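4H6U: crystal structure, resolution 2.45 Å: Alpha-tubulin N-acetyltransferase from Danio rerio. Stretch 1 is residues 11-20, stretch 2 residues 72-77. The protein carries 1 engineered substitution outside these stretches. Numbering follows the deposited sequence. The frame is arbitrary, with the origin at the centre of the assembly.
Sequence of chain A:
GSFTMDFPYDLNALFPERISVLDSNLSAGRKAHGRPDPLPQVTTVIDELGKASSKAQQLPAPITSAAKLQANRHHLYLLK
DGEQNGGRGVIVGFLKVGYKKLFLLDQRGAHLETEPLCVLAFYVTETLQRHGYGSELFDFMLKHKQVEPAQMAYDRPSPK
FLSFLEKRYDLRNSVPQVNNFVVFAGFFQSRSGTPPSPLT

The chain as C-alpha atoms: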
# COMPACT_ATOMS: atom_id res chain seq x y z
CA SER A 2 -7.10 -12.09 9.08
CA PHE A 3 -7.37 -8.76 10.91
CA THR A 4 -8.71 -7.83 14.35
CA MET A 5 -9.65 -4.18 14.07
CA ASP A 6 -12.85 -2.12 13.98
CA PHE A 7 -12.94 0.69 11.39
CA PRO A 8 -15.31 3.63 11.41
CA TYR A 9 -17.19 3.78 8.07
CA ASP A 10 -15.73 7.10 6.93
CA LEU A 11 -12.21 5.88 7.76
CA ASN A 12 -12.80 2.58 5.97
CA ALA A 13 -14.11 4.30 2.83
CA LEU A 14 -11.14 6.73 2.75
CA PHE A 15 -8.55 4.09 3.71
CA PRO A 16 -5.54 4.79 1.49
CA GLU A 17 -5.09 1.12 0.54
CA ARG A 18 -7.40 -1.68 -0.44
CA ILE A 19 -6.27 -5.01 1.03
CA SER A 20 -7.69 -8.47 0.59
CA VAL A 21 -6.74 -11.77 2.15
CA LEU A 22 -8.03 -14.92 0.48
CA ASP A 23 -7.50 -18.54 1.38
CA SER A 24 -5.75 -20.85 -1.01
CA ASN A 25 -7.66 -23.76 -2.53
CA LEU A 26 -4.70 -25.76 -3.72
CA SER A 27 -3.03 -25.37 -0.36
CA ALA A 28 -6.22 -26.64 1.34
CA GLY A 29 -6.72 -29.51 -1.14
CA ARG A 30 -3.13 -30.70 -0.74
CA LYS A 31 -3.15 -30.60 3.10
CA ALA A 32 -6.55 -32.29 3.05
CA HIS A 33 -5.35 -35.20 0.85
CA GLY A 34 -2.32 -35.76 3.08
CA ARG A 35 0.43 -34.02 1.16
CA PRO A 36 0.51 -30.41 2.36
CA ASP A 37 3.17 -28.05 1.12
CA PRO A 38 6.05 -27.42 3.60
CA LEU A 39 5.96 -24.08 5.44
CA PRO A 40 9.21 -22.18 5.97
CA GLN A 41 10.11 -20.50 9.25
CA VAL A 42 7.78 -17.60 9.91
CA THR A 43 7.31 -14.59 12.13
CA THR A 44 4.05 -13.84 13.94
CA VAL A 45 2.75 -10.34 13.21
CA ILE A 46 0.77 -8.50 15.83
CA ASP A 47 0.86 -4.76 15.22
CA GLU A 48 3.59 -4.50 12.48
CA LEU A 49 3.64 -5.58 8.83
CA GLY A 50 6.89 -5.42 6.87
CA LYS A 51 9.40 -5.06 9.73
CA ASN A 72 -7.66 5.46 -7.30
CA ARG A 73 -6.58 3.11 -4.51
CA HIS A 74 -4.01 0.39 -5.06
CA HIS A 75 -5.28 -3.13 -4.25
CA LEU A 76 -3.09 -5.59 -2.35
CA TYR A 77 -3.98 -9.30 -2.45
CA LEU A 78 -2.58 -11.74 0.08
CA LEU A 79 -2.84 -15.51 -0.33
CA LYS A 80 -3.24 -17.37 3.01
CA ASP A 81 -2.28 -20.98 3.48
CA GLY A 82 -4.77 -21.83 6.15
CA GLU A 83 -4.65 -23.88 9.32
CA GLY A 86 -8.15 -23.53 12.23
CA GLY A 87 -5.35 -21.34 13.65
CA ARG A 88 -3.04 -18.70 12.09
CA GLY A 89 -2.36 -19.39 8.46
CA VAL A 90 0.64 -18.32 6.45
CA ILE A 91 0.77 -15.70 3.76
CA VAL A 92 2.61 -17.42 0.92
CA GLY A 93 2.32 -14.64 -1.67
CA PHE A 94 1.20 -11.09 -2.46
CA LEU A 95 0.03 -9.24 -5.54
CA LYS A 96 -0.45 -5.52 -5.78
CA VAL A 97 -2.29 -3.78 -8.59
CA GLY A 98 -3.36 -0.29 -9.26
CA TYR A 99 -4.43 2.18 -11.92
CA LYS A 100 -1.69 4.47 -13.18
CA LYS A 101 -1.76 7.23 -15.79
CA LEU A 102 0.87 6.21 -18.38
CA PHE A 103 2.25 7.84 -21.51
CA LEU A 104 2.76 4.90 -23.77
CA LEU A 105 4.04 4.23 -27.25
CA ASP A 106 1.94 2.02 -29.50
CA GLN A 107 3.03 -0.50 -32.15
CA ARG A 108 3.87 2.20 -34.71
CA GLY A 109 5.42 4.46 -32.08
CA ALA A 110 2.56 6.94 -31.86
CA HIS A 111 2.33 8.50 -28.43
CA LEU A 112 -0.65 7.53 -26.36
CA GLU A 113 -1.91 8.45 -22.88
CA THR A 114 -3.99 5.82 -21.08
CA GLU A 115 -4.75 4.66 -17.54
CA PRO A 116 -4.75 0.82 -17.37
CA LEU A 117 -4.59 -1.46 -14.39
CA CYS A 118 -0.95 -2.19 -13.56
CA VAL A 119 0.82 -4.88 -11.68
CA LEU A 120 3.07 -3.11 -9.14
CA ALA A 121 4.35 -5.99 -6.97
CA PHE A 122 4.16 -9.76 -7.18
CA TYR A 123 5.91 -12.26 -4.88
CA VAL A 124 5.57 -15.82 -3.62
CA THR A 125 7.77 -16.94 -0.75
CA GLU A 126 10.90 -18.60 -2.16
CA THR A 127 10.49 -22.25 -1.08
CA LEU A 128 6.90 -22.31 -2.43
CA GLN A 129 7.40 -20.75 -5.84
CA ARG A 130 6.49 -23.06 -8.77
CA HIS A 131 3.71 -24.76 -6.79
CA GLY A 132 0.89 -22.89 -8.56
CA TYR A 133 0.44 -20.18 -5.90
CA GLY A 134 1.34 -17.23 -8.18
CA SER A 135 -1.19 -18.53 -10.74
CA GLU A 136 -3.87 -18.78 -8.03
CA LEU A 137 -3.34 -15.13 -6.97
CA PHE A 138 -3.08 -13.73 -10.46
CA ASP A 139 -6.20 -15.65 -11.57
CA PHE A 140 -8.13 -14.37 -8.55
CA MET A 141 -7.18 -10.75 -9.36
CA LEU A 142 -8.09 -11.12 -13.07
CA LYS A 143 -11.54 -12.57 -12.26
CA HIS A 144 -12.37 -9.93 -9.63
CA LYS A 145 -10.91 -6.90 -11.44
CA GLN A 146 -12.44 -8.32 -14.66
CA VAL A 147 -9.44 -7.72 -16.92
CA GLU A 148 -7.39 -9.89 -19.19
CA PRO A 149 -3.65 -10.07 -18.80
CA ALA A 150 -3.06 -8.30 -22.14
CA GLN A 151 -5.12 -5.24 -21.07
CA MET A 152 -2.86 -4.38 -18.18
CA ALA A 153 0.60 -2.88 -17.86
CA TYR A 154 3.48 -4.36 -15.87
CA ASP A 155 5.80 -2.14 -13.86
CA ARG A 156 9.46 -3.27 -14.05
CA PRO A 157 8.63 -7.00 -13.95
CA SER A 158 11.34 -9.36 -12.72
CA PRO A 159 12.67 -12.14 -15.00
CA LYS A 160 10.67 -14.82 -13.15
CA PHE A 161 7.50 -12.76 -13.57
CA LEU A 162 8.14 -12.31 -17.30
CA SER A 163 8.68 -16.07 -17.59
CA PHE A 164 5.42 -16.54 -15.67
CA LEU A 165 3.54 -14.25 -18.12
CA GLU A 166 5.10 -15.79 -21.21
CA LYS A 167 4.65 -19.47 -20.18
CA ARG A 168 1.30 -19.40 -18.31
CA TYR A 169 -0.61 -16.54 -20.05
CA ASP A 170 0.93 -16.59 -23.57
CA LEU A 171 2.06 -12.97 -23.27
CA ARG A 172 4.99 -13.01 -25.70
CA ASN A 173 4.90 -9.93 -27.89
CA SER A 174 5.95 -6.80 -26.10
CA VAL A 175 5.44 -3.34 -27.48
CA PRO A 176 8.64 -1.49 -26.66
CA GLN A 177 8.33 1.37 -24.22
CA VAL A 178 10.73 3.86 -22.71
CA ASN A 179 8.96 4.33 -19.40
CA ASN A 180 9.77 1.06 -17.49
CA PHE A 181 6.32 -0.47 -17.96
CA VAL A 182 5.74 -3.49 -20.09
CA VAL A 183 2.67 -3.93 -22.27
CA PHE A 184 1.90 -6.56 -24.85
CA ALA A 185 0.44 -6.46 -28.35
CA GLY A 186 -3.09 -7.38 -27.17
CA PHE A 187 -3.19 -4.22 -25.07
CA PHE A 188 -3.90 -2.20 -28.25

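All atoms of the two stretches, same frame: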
# COMPACT_ATOMS: atom_id res chain seq x y z
N LEU A 11 -13.61 6.28 7.85
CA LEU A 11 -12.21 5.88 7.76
C LEU A 11 -12.00 4.71 6.80
O LEU A 11 -11.01 4.67 6.05
CB LEU A 11 -11.69 5.54 9.13
CG LEU A 11 -10.18 5.41 9.23
CD1 LEU A 11 -9.66 6.07 10.49
CD2 LEU A 11 -9.83 3.93 9.24
N ASN A 12 -12.91 3.74 6.82
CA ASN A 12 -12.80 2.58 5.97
C ASN A 12 -12.90 2.98 4.48
O ASN A 12 -12.14 2.51 3.64
CB ASN A 12 -13.87 1.54 6.30
CG ASN A 12 -13.50 0.12 5.83
OD1 ASN A 12 -12.33 -0.25 5.78
ND2 ASN A 12 -14.49 -0.62 5.40
N ALA A 13 -13.87 3.82 4.18
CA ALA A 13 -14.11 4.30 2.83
C ALA A 13 -12.94 5.14 2.30
O ALA A 13 -12.67 5.14 1.13
CB ALA A 13 -15.39 5.07 2.76
N LEU A 14 -12.28 5.91 3.17
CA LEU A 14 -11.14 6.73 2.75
C LEU A 14 -9.78 6.04 2.93
O LEU A 14 -8.74 6.62 2.59
CB LEU A 14 -11.12 8.03 3.55
CG LEU A 14 -12.29 8.99 3.40
CD1 LEU A 14 -12.19 10.08 4.46
CD2 LEU A 14 -12.35 9.58 2.00
N PHE A 15 -9.79 4.78 3.38
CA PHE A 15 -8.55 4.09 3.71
C PHE A 15 -7.62 4.05 2.49
O PHE A 15 -8.03 3.69 1.40
CB PHE A 15 -8.85 2.68 4.22
CG PHE A 15 -7.71 2.05 5.01
CD1 PHE A 15 -7.41 2.49 6.29
CD2 PHE A 15 -6.97 1.00 4.45
CE1 PHE A 15 -6.36 1.92 7.01
CE2 PHE A 15 -5.93 0.41 5.16
CZ PHE A 15 -5.62 0.87 6.46
N PRO A 16 -6.38 4.51 2.66
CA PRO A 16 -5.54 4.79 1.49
C PRO A 16 -5.16 3.58 0.70
O PRO A 16 -4.65 3.77 -0.40
CB PRO A 16 -4.30 5.47 2.08
CG PRO A 16 -4.29 5.12 3.52
CD PRO A 16 -5.71 4.88 3.92
N GLU A 17 -5.42 2.38 1.22
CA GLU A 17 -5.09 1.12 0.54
C GLU A 17 -6.27 0.15 0.58
O GLU A 17 -7.07 0.14 1.51
CB GLU A 17 -3.87 0.45 1.19
N ARG A 18 -6.43 -0.62 -0.48
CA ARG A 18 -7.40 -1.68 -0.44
C ARG A 18 -6.62 -2.98 -0.27
O ARG A 18 -5.64 -3.21 -0.98
CB ARG A 18 -8.29 -1.60 -1.68
CG ARG A 18 -9.35 -2.60 -1.80
CD ARG A 18 -10.67 -2.09 -1.20
NE ARG A 18 -11.70 -3.08 -1.46
CZ ARG A 18 -11.73 -4.31 -0.96
NH1 ARG A 18 -10.77 -4.73 -0.14
NH2 ARG A 18 -12.72 -5.14 -1.29
N ILE A 19 -6.99 -3.77 0.73
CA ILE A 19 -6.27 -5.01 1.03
C ILE A 19 -7.23 -6.16 1.22
O ILE A 19 -8.21 -6.06 1.97
CB ILE A 19 -5.38 -4.90 2.26
CG1 ILE A 19 -4.48 -3.67 2.18
CG2 ILE A 19 -4.49 -6.13 2.36
CD1 ILE A 19 -3.48 -3.61 3.29
N SER A 20 -6.90 -7.25 0.55
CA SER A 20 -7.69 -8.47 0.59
C SER A 20 -6.83 -9.69 0.90
O SER A 20 -5.78 -9.93 0.26
CB SER A 20 -8.37 -8.70 -0.76
OG SER A 20 -9.28 -7.69 -1.06
N ASN A 72 -7.89 6.84 -6.85
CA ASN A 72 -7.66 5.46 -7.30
C ASN A 72 -6.73 4.66 -6.38
O ASN A 72 -5.50 4.74 -6.52
CB ASN A 72 -7.08 5.45 -8.70
N ARG A 73 -7.32 3.80 -5.55
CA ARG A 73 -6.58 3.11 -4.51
C ARG A 73 -5.90 1.88 -5.11
O ARG A 73 -6.46 1.21 -5.96
CB ARG A 73 -7.52 2.68 -3.39
CG ARG A 73 -8.00 3.80 -2.51
CD ARG A 73 -8.81 3.30 -1.35
NE ARG A 73 -9.99 2.55 -1.74
CZ ARG A 73 -10.99 2.24 -0.91
NH1 ARG A 73 -10.98 2.65 0.35
NH2 ARG A 73 -12.03 1.57 -1.36
N HIS A 74 -4.67 1.62 -4.69
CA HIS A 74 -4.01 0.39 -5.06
C HIS A 74 -4.71 -0.77 -4.30
O HIS A 74 -5.36 -0.55 -3.29
CB HIS A 74 -2.52 0.46 -4.70
CG HIS A 74 -1.77 1.54 -5.42
ND1 HIS A 74 -2.30 2.24 -6.48
CD2 HIS A 74 -0.55 2.06 -5.20
CE1 HIS A 74 -1.42 3.13 -6.91
NE2 HIS A 74 -0.35 3.05 -6.14
N HIS A 75 -4.66 -1.97 -4.87
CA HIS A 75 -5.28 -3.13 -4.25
C HIS A 75 -4.20 -4.20 -3.99
O HIS A 75 -3.50 -4.62 -4.90
CB HIS A 75 -6.39 -3.68 -5.17
CG HIS A 75 -7.41 -4.50 -4.44
ND1 HIS A 75 -8.76 -4.44 -4.72
CD2 HIS A 75 -7.27 -5.42 -3.45
CE1 HIS A 75 -9.41 -5.26 -3.92
NE2 HIS A 75 -8.54 -5.88 -3.14
N LEU A 76 -4.04 -4.58 -2.73
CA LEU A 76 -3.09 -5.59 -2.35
C LEU A 76 -3.81 -6.89 -2.04
O LEU A 76 -4.71 -6.92 -1.18
CB LEU A 76 -2.33 -5.12 -1.12
CG LEU A 76 -1.27 -6.09 -0.59
CD1 LEU A 76 -0.22 -6.41 -1.65
CD2 LEU A 76 -0.62 -5.45 0.64
N TYR A 77 -3.42 -7.96 -2.74
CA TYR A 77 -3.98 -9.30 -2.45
C TYR A 77 -2.94 -10.19 -1.77
O TYR A 77 -1.80 -10.36 -2.23
CB TYR A 77 -4.45 -10.00 -3.74
CG TYR A 77 -5.43 -9.21 -4.57
CD1 TYR A 77 -6.80 -9.41 -4.43
CD2 TYR A 77 -5.00 -8.24 -5.47
CE1 TYR A 77 -7.71 -8.67 -5.17
CE2 TYR A 77 -5.91 -7.50 -6.21
CZ TYR A 77 -7.26 -7.71 -6.05
OH TYR A 77 -8.15 -6.98 -6.79
O HOH W 1 -3.10 3.16 -2.56

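What does the helical start of stretch 1 offer to stretch 2? Mainly backbone carbonyls. The side chains of Asn-12 and Ala-13 point away, while the long side chain of Arg-73 reaches toward this turn. Arg-73 NH1 lies 3.1 Å from Ala-13 O, but the angle there is too poor for a hydrogen bond. The better partner is Phe-15: Arg-73 NH1 donates to Phe-15 O over 3.3 Å, a carbonyl whose modelled position is somewhat uncertain. A charged guanidinium suits a place where backbone carbonyls converge.

How is the gap before the strands bridged? A water does it, donating to Pro-16 O at 2.7 Å and accepting from His-74 N at 3.1 Å, so two backbone groups that do not meet directly are still linked.

How do the backbones join from Arg-18 onward? They run side by side as parallel strands, with axes 16° apart and 4.6 Å at closest approach. Arg-18 N donates to His-74 O (3.0 Å), Leu-76 N to Arg-18 O (2.7 Å), and Ser-20 N to Leu-76 O (2.8 Å). Arg-18 thus uses both its N and O to straddle His-75, the staggered pattern expected of parallel strands.

Which side chains meet across this ladder? Arg-18, Ser-20, His-75 and Tyr-77 share one face. Arg-18 CG sits over the His-75 ring, 3.5 Å from its centroid, in a CH-pi contact that sets aliphatic carbon against the aromatic face. At the ring edge, His-75 NE2 donates to Ser-20 OG at 2.9 Å, linking the Arg-18 and His-75 rung to the Ser-20 and Tyr-77 rung, two along on the same face. On the other face, Ile-19 and Leu-76 are both buried and make a looser apolar contact, with Ile-19 CG1 4.2 Å from Leu-76 CB.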